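PDB 5AFS: periplasmic solute binding protein from Candidatus liberibacter, which binds zinc and manganese in the periplasm and probably delivers them to a membrane transporter for uptake into the cell. Local coordinates for residues N104-M109 against Y245-S250. Residues are numbered along the deposited sequence; the frame is centred on the assembly and turned at random.
Sequences NPHAWM and YVDSLS. With ZN (zinc ion), chain G; SO4 (sulfate ion), chain C.
The imidazole of His106 and the carboxylate of Asp247 meet edge on at a zinc ion, their planes only 18° apart, while the CG of Pro105 lies over one face of the imidazole near its rim and Asn104 closes the ring edge on the ND1 side. The indole of Trp108 carries the CA of His106 over one face, also toward the rim, and presents its NE1 edge to the backbone of Val246. His106 NE2 binds the zinc at 2.1 Å, and Asp247 grips it with both carboxylate oxygens, OD1 and OD2 each at 2.0 Å. The short separation of NE2 and OD1 therefore reflects a shared metal, not a hydrogen bond. Behind the imidazole, on the side remote from the zinc, Asn104 OD1 accepts two bonds: a nearly straight one from the backbone N of His106 (3.1 Å), forming an Asx turn, and one from His106 ND1 (2.7 Å). This second-shell amide fixes the rotation of the imidazole and keeps NE2 turned to the ion. Trp108 NE1 donates to Val246 O at 2.8 Å; the oxygen lies close to the indole plane, but the N-H bends to 138°. The CG of Trp108 sits between its backbone N and carbonyl carbon (chi1 64°), which brings the indole back over His106. Beside it, Met109 curls at chi2 and chi3 to lay its CE against Val246 CG1 at 3.9 Å, a small apolar contact next to the hydrogen bond of the indole. His39 and Glu172 complete the coordination of the zinc. Two loops, one preceding helix 111-128 and the other following strand 239-244, are thus joined in a buried contact by the shared zinc and the indole hydrogen bond, as in the interdomain site of the solute-binding protein 9 family, with the His-His-Glu-Asp ligand set known from its manganese-type members such as PsaA.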
# COMPACT_ATOMS: atom_id res chain seq x y z
N ASN A 104 10.90 -3.64 1.61
CA ASN A 104 9.84 -2.73 2.02
C ASN A 104 8.56 -3.22 1.35
O ASN A 104 8.54 -3.44 0.14
CB ASN A 104 10.18 -1.29 1.59
CG ASN A 104 9.22 -0.27 2.15
OD1 ASN A 104 8.00 -0.43 2.04
ND2 ASN A 104 9.75 0.77 2.79
N PRO A 105 7.50 -3.46 2.13
CA PRO A 105 6.29 -4.07 1.57
C PRO A 105 5.30 -3.15 0.84
O PRO A 105 4.38 -3.66 0.20
CB PRO A 105 5.60 -4.65 2.80
CG PRO A 105 6.03 -3.76 3.92
CD PRO A 105 7.42 -3.32 3.59
N HIS A 106 5.48 -1.84 0.90
CA HIS A 106 4.43 -0.88 0.51
C HIS A 106 4.35 -0.59 -1.00
O HIS A 106 4.20 0.56 -1.42
CB HIS A 106 4.63 0.45 1.27
CG HIS A 106 4.66 0.31 2.76
ND1 HIS A 106 5.84 0.28 3.48
CD2 HIS A 106 3.66 0.24 3.67
CE1 HIS A 106 5.56 0.17 4.77
NE2 HIS A 106 4.25 0.15 4.91
N ALA A 107 4.41 -1.65 -1.80
CA ALA A 107 4.44 -1.53 -3.26
C ALA A 107 3.18 -0.95 -3.90
O ALA A 107 3.23 -0.43 -5.00
CB ALA A 107 4.76 -2.88 -3.87
N TRP A 108 2.06 -1.02 -3.20
CA TRP A 108 0.78 -0.53 -3.70
C TRP A 108 0.68 1.00 -3.80
O TRP A 108 -0.25 1.51 -4.43
CB TRP A 108 -0.38 -1.08 -2.84
CG TRP A 108 -0.34 -0.60 -1.42
CD1 TRP A 108 -0.82 0.58 -0.95
CD2 TRP A 108 0.22 -1.28 -0.29
NE1 TRP A 108 -0.59 0.68 0.41
CE2 TRP A 108 0.05 -0.45 0.83
CE3 TRP A 108 0.86 -2.52 -0.13
CZ2 TRP A 108 0.48 -0.81 2.11
CZ3 TRP A 108 1.29 -2.88 1.15
CH2 TRP A 108 1.09 -2.03 2.25
N MET A 109 1.61 1.73 -3.17
CA MET A 109 1.65 3.20 -3.25
C MET A 109 2.43 3.60 -4.50
O MET A 109 3.56 4.09 -4.43
CB MET A 109 2.30 3.82 -2.01
CG MET A 109 1.59 3.54 -0.70
SD MET A 109 -0.14 4.02 -0.65
CE MET A 109 0.00 5.79 -0.98
N TYR A 245 -2.92 8.39 4.19
CA TYR A 245 -3.47 7.04 4.29
C TYR A 245 -2.67 6.10 3.41
O TYR A 245 -2.60 6.30 2.19
CB TYR A 245 -4.95 7.03 3.87
CG TYR A 245 -5.88 7.56 4.93
CD1 TYR A 245 -6.07 8.92 5.10
CD2 TYR A 245 -6.56 6.69 5.77
CE1 TYR A 245 -6.92 9.41 6.08
CE2 TYR A 245 -7.40 7.16 6.75
CZ TYR A 245 -7.58 8.52 6.90
OH TYR A 245 -8.43 8.98 7.88
N VAL A 246 -2.06 5.10 4.03
CA VAL A 246 -1.18 4.15 3.32
C VAL A 246 -1.33 2.68 3.71
O VAL A 246 -1.24 1.80 2.85
CB VAL A 246 0.33 4.54 3.45
CG1 VAL A 246 0.59 5.91 2.87
CG2 VAL A 246 0.79 4.47 4.90
N ASP A 247 -1.52 2.39 5.00
CA ASP A 247 -1.42 0.99 5.48
C ASP A 247 -2.77 0.29 5.58
O ASP A 247 -2.84 -0.92 5.77
CB ASP A 247 -0.68 0.92 6.83
CG ASP A 247 0.84 0.75 6.69
OD1 ASP A 247 1.39 0.43 5.62
OD2 ASP A 247 1.54 0.89 7.71
N SER A 248 -3.85 1.05 5.44
CA SER A 248 -5.19 0.51 5.58
C SER A 248 -6.17 1.45 4.91
O SER A 248 -5.94 2.65 4.86
CB SER A 248 -5.56 0.40 7.07
OG SER A 248 -6.92 0.03 7.26
N LEU A 249 -7.26 0.90 4.40
CA LEU A 249 -8.38 1.74 3.99
C LEU A 249 -8.94 2.41 5.23
O LEU A 249 -8.82 1.87 6.34
CB LEU A 249 -9.46 0.91 3.30
CG LEU A 249 -9.06 0.19 2.01
CD1 LEU A 249 -10.26 -0.50 1.38
CD2 LEU A 249 -8.42 1.14 1.02
N SER A 250 -9.52 3.59 5.07
CA SER A 250 -10.23 4.23 6.18
C SER A 250 -11.50 3.45 6.46
O SER A 250 -11.88 2.56 5.68
CB SER A 250 -10.58 5.67 5.84
OG SER A 250 -11.63 5.73 4.88
ZN ZN G . 3.14 0.21 6.66
S SO4 C . -10.36 6.38 9.79
O1 SO4 C . -10.49 5.01 9.27
O2 SO4 C . -11.25 7.31 9.05
O3 SO4 C . -8.96 6.82 9.68
O4 SO4 C . -10.74 6.38 11.23